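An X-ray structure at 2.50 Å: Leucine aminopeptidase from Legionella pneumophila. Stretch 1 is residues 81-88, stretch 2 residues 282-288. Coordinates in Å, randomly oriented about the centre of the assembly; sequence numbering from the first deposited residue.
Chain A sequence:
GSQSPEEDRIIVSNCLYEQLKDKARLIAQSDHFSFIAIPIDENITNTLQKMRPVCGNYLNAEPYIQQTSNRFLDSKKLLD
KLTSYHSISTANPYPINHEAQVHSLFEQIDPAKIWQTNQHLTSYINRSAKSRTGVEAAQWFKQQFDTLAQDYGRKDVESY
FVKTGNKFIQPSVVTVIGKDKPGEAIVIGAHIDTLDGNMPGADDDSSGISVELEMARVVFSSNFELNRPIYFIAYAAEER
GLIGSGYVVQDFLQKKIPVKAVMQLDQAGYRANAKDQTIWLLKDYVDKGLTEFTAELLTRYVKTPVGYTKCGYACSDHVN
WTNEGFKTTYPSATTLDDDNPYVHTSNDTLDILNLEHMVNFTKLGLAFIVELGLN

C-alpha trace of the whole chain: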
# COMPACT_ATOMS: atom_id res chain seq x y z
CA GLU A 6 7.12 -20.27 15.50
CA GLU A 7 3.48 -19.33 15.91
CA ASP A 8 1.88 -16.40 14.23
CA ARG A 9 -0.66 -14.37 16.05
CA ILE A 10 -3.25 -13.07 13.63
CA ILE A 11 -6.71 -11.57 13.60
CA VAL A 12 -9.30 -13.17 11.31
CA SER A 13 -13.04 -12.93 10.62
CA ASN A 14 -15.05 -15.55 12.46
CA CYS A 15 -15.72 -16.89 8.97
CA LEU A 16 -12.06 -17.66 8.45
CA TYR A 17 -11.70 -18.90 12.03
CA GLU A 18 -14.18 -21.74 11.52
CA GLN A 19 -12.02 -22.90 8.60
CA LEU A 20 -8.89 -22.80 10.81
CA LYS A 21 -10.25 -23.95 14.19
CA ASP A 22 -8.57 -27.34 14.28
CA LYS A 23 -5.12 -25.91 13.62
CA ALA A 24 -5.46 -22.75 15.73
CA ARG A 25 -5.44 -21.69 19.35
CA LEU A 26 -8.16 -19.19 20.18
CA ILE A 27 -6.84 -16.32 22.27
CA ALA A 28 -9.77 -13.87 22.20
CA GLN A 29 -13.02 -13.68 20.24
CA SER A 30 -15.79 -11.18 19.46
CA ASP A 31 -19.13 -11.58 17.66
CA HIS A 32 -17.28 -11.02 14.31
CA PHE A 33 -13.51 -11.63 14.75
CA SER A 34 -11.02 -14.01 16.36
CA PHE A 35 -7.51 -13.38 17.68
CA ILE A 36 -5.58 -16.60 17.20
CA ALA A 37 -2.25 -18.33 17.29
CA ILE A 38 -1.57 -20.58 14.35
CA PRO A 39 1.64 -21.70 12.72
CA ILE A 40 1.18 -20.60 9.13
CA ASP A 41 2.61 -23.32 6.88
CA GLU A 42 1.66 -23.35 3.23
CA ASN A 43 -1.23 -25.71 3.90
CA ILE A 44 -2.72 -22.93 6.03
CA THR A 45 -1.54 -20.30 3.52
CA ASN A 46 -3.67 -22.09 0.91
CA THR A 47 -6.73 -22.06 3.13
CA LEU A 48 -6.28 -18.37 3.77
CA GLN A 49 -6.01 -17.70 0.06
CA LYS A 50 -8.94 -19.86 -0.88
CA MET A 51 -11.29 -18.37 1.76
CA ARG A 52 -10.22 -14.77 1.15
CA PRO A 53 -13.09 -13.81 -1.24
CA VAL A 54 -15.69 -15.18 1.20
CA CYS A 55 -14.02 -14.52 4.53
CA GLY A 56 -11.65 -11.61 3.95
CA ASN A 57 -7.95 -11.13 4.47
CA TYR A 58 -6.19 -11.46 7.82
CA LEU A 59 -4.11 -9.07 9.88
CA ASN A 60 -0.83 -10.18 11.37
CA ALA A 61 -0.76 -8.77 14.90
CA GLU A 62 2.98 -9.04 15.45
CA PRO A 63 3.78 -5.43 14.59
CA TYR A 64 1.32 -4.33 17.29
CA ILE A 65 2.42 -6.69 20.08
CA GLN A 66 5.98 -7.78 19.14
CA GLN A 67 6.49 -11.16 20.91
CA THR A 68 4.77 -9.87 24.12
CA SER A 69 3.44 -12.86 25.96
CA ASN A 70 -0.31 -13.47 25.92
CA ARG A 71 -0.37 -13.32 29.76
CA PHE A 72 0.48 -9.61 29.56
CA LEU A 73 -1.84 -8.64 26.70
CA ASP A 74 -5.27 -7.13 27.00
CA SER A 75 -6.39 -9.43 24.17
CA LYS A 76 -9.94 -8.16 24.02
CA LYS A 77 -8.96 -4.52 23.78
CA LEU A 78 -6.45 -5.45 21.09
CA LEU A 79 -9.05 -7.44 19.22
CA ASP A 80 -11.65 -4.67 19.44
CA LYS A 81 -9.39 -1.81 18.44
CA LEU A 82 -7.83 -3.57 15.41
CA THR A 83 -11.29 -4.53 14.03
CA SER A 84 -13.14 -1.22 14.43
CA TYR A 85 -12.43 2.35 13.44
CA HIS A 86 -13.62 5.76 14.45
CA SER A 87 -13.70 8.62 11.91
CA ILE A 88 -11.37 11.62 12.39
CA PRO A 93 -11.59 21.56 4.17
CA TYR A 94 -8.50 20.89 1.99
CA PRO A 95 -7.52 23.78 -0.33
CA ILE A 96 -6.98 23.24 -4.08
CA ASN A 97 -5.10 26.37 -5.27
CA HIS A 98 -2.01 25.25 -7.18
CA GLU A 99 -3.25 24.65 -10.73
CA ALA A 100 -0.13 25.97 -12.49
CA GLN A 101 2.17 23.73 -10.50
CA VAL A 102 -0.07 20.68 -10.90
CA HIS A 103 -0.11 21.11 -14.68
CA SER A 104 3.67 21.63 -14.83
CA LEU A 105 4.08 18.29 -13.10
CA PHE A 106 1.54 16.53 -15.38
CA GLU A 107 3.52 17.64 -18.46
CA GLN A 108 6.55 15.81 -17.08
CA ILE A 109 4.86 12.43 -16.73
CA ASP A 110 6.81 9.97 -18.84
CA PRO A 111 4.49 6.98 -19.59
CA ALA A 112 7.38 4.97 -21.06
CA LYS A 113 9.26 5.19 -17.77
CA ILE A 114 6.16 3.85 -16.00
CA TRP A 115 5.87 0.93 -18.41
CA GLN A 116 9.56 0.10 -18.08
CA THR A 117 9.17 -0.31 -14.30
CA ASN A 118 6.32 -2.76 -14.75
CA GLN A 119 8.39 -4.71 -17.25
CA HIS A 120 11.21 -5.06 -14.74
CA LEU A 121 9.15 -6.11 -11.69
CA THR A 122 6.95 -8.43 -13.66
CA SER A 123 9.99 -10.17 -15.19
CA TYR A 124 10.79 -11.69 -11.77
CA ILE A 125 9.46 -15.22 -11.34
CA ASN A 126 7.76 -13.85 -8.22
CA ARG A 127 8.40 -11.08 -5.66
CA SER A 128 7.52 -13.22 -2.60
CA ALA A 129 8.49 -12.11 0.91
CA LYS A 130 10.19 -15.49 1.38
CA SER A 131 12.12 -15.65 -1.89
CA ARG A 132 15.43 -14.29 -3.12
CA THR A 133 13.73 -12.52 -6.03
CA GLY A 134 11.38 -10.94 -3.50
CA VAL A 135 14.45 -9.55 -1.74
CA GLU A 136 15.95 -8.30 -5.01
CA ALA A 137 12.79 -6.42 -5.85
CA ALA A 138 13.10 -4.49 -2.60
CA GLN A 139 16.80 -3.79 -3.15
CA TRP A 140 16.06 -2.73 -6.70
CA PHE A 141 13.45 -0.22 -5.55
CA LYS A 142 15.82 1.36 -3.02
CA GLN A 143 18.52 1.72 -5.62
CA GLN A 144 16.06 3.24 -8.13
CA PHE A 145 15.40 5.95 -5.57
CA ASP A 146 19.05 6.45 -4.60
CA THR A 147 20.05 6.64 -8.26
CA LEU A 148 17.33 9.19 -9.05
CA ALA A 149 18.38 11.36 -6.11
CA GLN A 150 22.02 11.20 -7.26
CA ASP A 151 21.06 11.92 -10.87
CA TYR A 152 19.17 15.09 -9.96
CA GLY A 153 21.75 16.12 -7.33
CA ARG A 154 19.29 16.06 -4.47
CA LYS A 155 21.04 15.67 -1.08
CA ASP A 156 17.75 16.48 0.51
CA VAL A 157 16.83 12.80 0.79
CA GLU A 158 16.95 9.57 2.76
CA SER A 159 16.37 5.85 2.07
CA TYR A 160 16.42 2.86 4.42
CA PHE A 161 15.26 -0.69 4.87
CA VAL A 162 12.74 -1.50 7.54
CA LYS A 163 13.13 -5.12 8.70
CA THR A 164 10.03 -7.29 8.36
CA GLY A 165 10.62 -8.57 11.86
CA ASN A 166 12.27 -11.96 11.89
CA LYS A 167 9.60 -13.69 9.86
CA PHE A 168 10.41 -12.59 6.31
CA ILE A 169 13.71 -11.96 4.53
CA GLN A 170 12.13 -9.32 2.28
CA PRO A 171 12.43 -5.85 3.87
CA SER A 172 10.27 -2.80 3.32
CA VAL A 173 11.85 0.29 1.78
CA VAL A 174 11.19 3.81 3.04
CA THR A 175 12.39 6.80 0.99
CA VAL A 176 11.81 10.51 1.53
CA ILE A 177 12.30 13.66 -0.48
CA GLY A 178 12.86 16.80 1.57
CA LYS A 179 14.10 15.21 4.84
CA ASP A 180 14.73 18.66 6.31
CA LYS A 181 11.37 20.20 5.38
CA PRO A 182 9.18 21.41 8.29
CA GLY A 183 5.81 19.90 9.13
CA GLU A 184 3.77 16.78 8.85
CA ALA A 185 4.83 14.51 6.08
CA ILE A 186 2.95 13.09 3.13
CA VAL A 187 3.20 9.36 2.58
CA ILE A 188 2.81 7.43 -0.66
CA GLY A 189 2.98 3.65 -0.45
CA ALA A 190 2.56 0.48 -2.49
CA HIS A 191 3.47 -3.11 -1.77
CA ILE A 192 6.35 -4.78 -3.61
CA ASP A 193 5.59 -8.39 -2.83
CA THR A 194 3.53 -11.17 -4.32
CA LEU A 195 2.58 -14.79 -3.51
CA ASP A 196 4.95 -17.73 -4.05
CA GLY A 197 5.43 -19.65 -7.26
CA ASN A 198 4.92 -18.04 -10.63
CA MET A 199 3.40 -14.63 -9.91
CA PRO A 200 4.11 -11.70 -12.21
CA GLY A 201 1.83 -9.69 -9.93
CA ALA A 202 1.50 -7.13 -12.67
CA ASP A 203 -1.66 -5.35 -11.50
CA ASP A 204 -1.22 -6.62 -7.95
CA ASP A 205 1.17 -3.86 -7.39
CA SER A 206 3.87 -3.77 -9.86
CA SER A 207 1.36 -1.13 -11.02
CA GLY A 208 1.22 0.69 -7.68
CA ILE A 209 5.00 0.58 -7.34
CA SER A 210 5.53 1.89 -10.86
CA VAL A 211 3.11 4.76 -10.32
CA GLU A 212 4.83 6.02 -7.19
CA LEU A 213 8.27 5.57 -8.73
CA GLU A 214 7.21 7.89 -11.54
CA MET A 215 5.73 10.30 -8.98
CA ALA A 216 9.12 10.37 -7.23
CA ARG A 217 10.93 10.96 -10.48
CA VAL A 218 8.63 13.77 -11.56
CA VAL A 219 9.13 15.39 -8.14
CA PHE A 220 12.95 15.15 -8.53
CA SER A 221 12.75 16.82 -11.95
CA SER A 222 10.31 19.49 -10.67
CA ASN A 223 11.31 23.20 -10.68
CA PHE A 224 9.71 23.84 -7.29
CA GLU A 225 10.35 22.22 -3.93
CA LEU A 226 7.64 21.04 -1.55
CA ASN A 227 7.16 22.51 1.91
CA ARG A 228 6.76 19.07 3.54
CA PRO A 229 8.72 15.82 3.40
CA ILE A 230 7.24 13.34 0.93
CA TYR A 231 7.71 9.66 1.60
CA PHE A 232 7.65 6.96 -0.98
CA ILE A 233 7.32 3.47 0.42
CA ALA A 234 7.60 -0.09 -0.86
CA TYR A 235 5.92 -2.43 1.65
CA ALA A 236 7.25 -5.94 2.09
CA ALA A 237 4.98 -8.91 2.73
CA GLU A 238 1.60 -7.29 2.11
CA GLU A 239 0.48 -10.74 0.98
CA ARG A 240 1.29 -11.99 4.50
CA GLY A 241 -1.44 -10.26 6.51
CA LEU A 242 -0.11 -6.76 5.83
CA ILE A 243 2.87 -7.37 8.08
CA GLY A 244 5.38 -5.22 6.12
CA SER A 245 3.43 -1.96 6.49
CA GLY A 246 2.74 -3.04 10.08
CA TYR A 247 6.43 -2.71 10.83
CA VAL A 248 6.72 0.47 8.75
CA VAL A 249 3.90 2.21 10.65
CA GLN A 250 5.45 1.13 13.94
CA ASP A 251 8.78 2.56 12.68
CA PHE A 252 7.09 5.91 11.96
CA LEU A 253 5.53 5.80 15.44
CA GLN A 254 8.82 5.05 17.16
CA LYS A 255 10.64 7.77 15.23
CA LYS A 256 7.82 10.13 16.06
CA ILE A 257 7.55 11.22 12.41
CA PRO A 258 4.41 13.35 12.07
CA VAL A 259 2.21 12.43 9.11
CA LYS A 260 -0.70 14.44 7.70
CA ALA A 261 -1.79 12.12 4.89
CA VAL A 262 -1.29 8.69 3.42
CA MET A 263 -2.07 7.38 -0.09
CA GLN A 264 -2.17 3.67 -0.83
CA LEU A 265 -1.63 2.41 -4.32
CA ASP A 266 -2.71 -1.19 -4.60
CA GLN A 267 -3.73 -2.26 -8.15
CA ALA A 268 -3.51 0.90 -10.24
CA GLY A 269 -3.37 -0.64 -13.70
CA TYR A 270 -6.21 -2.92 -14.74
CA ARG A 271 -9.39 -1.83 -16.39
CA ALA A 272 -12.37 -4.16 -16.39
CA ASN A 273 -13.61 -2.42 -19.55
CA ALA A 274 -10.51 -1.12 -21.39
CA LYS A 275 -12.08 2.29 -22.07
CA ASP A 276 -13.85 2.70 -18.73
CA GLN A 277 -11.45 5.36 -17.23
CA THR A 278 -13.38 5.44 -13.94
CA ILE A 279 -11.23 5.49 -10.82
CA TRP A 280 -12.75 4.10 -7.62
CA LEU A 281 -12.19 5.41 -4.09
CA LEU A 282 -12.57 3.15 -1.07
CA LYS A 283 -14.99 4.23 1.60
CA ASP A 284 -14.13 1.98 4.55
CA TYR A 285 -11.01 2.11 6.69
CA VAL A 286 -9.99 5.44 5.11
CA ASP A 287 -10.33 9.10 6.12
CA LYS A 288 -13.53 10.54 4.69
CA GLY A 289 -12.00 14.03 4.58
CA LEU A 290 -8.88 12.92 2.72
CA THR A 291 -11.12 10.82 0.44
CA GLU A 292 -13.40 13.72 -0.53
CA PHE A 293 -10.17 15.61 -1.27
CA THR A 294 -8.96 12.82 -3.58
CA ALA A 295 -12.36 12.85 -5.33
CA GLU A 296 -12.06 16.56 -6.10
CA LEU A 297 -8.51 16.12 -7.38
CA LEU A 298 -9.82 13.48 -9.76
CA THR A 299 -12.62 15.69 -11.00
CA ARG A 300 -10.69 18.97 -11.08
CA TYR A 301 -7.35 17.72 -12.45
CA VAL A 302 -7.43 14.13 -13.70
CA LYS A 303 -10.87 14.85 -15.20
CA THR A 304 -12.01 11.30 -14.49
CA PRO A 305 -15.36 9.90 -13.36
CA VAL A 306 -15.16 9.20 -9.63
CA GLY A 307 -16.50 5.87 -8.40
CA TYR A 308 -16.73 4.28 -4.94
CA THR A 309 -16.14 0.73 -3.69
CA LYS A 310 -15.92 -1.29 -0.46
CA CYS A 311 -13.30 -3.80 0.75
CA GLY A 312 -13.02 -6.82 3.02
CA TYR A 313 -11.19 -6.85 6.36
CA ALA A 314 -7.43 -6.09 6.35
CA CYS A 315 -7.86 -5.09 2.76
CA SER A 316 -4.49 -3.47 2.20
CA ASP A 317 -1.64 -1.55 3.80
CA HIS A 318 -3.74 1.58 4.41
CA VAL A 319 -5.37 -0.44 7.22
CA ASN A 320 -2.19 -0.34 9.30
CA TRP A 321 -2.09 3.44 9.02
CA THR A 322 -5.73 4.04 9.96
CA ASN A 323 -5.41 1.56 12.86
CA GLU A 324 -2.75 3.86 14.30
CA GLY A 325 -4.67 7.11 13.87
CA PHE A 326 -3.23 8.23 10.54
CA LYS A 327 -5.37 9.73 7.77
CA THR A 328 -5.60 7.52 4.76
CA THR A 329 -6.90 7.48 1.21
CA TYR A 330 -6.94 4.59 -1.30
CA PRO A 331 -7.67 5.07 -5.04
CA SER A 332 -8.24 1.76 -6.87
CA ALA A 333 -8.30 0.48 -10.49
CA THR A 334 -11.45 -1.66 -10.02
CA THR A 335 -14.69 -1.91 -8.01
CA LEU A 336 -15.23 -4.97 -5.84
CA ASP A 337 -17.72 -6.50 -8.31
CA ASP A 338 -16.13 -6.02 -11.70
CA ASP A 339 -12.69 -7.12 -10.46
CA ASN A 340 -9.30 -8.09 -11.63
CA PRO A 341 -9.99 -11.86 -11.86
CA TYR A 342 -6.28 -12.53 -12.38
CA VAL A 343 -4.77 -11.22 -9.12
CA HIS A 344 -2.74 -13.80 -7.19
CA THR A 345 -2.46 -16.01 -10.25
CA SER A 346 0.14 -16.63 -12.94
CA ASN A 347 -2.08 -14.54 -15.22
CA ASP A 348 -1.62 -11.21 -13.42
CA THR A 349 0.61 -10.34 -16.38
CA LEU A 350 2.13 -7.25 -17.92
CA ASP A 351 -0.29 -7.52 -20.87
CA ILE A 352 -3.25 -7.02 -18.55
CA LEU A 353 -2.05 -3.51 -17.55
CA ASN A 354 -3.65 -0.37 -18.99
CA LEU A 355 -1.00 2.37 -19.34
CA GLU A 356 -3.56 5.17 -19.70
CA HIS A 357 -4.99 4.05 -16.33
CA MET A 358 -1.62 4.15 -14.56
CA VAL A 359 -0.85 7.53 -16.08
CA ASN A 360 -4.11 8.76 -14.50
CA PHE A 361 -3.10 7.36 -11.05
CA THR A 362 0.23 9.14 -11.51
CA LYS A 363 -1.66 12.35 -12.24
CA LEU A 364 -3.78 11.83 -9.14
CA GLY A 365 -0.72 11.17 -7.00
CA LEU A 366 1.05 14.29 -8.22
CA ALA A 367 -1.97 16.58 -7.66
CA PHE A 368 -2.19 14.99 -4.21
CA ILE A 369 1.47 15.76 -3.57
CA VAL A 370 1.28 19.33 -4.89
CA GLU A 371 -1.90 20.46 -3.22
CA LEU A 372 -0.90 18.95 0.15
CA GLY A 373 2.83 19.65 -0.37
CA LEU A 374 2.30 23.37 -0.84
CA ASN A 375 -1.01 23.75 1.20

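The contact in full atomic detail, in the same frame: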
# COMPACT_ATOMS: atom_id res chain seq x y z
N LYS A 81 -9.91 -3.02 19.05
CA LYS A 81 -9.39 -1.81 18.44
C LYS A 81 -8.79 -2.05 17.05
O LYS A 81 -8.77 -1.12 16.25
CB LYS A 81 -8.34 -1.17 19.38
CG LYS A 81 -8.65 0.30 19.74
CD LYS A 81 -9.78 0.45 20.79
CE LYS A 81 -9.86 1.88 21.37
NZ LYS A 81 -11.26 2.40 21.45
N LEU A 82 -8.34 -3.27 16.75
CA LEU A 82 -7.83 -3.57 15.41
C LEU A 82 -8.95 -4.07 14.46
O LEU A 82 -8.67 -4.42 13.32
CB LEU A 82 -6.71 -4.61 15.47
CG LEU A 82 -5.45 -4.33 16.30
CD1 LEU A 82 -4.37 -5.38 16.07
CD2 LEU A 82 -4.90 -2.94 16.04
N THR A 83 -10.21 -4.11 14.92
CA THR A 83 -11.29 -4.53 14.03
C THR A 83 -12.43 -3.50 13.96
O THR A 83 -13.48 -3.77 13.43
CB THR A 83 -11.90 -5.88 14.44
OG1 THR A 83 -12.42 -5.79 15.77
CG2 THR A 83 -10.86 -6.97 14.39
N SER A 84 -12.19 -2.31 14.48
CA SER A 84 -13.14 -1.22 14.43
C SER A 84 -12.39 0.05 14.16
O SER A 84 -11.22 0.15 14.47
CB SER A 84 -13.89 -1.14 15.76
OG SER A 84 -12.97 -0.87 16.81
N TYR A 85 -13.07 1.04 13.60
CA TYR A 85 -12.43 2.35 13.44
C TYR A 85 -13.38 3.49 13.70
O TYR A 85 -14.55 3.41 13.39
CB TYR A 85 -11.81 2.48 12.04
CG TYR A 85 -12.79 2.51 10.89
CD1 TYR A 85 -13.34 3.71 10.42
CD2 TYR A 85 -13.16 1.34 10.25
CE1 TYR A 85 -14.24 3.72 9.35
CE2 TYR A 85 -14.05 1.33 9.18
CZ TYR A 85 -14.59 2.53 8.73
OH TYR A 85 -15.47 2.51 7.67
N HIS A 86 -12.84 4.56 14.27
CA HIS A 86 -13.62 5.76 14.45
C HIS A 86 -13.07 6.88 13.54
O HIS A 86 -11.87 7.12 13.46
CB HIS A 86 -13.58 6.17 15.93
CG HIS A 86 -14.17 5.15 16.85
ND1 HIS A 86 -13.44 4.08 17.31
CD2 HIS A 86 -15.40 5.04 17.40
CE1 HIS A 86 -14.20 3.34 18.11
NE2 HIS A 86 -15.39 3.90 18.18
N SER A 87 -13.99 7.55 12.86
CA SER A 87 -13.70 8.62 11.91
C SER A 87 -12.97 9.80 12.57
O SER A 87 -13.27 10.13 13.71
CB SER A 87 -15.01 9.09 11.26
OG SER A 87 -14.91 10.40 10.75
N ILE A 88 -12.03 10.42 11.86
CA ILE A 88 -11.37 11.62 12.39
C ILE A 88 -11.95 12.89 11.76
O ILE A 88 -11.58 13.29 10.65
CB ILE A 88 -9.85 11.61 12.16
CG1 ILE A 88 -9.23 10.29 12.63
CG2 ILE A 88 -9.20 12.76 12.93
CD1 ILE A 88 -7.94 9.94 11.89
N LEU A 282 -12.07 4.08 -2.07
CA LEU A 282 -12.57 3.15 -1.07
C LEU A 282 -13.23 3.94 0.02
O LEU A 282 -12.77 5.03 0.33
CB LEU A 282 -11.46 2.30 -0.50
CG LEU A 282 -11.24 1.03 -1.32
CD1 LEU A 282 -10.34 1.29 -2.53
CD2 LEU A 282 -10.69 -0.07 -0.44
N LYS A 283 -14.34 3.44 0.56
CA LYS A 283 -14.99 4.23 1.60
C LYS A 283 -14.88 3.66 3.02
O LYS A 283 -15.27 4.33 3.97
CB LYS A 283 -16.46 4.49 1.29
CG LYS A 283 -17.11 3.69 0.19
CD LYS A 283 -18.58 4.15 0.09
CE LYS A 283 -19.35 3.51 -1.05
NZ LYS A 283 -20.82 3.75 -0.89
N ASP A 284 -14.37 2.44 3.18
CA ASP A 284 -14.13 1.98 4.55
C ASP A 284 -12.64 1.96 4.91
O ASP A 284 -11.76 1.75 4.07
CB ASP A 284 -14.82 0.62 4.80
CG ASP A 284 -14.59 -0.39 3.70
OD1 ASP A 284 -13.42 -0.67 3.38
OD2 ASP A 284 -15.59 -0.92 3.16
N TYR A 285 -12.36 2.18 6.19
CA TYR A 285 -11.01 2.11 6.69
C TYR A 285 -10.10 3.16 6.05
O TYR A 285 -8.90 2.96 5.94
CB TYR A 285 -10.44 0.70 6.49
CG TYR A 285 -10.64 -0.17 7.70
CD1 TYR A 285 -9.69 -0.18 8.73
CD2 TYR A 285 -11.77 -0.96 7.85
CE1 TYR A 285 -9.86 -0.96 9.86
CE2 TYR A 285 -11.95 -1.74 8.97
CZ TYR A 285 -10.99 -1.73 9.97
OH TYR A 285 -11.17 -2.51 11.09
N VAL A 286 -10.70 4.28 5.67
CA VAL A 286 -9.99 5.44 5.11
C VAL A 286 -10.54 6.69 5.78
O VAL A 286 -11.56 6.62 6.44
CB VAL A 286 -10.16 5.57 3.58
CG1 VAL A 286 -9.43 4.45 2.86
CG2 VAL A 286 -11.65 5.55 3.21
N ASP A 287 -9.84 7.80 5.64
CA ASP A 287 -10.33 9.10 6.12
C ASP A 287 -11.32 9.67 5.12
O ASP A 287 -10.99 9.80 3.94
CB ASP A 287 -9.18 10.09 6.31
CG ASP A 287 -9.61 11.37 6.99
OD1 ASP A 287 -9.67 12.43 6.33
OD2 ASP A 287 -9.88 11.32 8.20
N LYS A 288 -12.51 10.01 5.58
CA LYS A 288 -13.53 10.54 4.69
C LYS A 288 -13.14 11.91 4.16
O LYS A 288 -13.29 12.15 2.98
CB LYS A 288 -14.89 10.63 5.41
CG LYS A 288 -16.10 11.13 4.58
CD LYS A 288 -16.46 10.23 3.41
CE LYS A 288 -17.70 10.73 2.64
NZ LYS A 288 -19.00 10.64 3.41

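How do two segments almost two hundred residues apart in sequence come together? Neither is a regular strand across the contact, and no ladder of backbone hydrogen bonds joins them. Stretch 1 begins in helix at Lys81 and is extended from Ser84 onward, whereas stretch 2 leaves a strand at Leu282, runs through a loop and enters a helix after Asp287. The two tyrosines face each other across the contact, with Tyr85 CA and Tyr285 CA 6.9 Å apart. That spacing leaves room for side chains between the main chains, and the 330 Å² buried, both sides summed, comes mostly from these two residues. Tyr285 has a positive phi of 63°, which marks a sharp local change in the course of the loop.

What do the two tyrosines do for each other? Tyr85, with chi1 of 67° (p), points its CA-to-CB bond toward stretch 2, and its ring presents an edge to the face of the Tyr285 ring. The centroids are 4.6 Å apart and the planes are inclined at 55°, so the slightly positive hydrogens of one ring's rim can meet the electron-rich face of the other. The closest side-chain approach, Tyr85 CE2 to Tyr285 CD2, is 3.5 Å. The Tyr85 ring also offers a face of its own: Tyr285 CA sits 4.1 Å from the ring centroid of Tyr85, only 15° off the normal, a CH-pi contact. One ring thus packs against both the side chain and the backbone of its partner.

Where do the two phenol hydroxyls end up? Each reaches the other stretch's main chain. Tyr85 OH lies 3.4 Å from Asp284 CA and 3.5 Å from Asp284 CB, a close packing contact, while Asp284 OD2 is hydrogen-bonded elsewhere in the structure. In the other direction, Tyr285 OH comes within 3.3 Å of Thr83 C and 3.5 Å of Ser84 N, against the peptide that links these residues. Thr83 and Ser84 turn their CA-to-CB bonds away, so it is their backbone that receives the tyrosine.

What happens at the far end of the contact? Here Ile88 meets Asp287, with Asp287 OD2 3.6 Å from Ile88 O and 4.0 Å from Ile88 CB. Both oxygens are normally acceptors, so the approach is best read as packing, not bonding. The Asp287 side chain has a separate task as well, capping a backbone N just past stretch 2, in the helix that Asp287 precedes. Across the two stretches as a whole, packing around the tyrosine pair dominates, with no clear hydrogen bond between them.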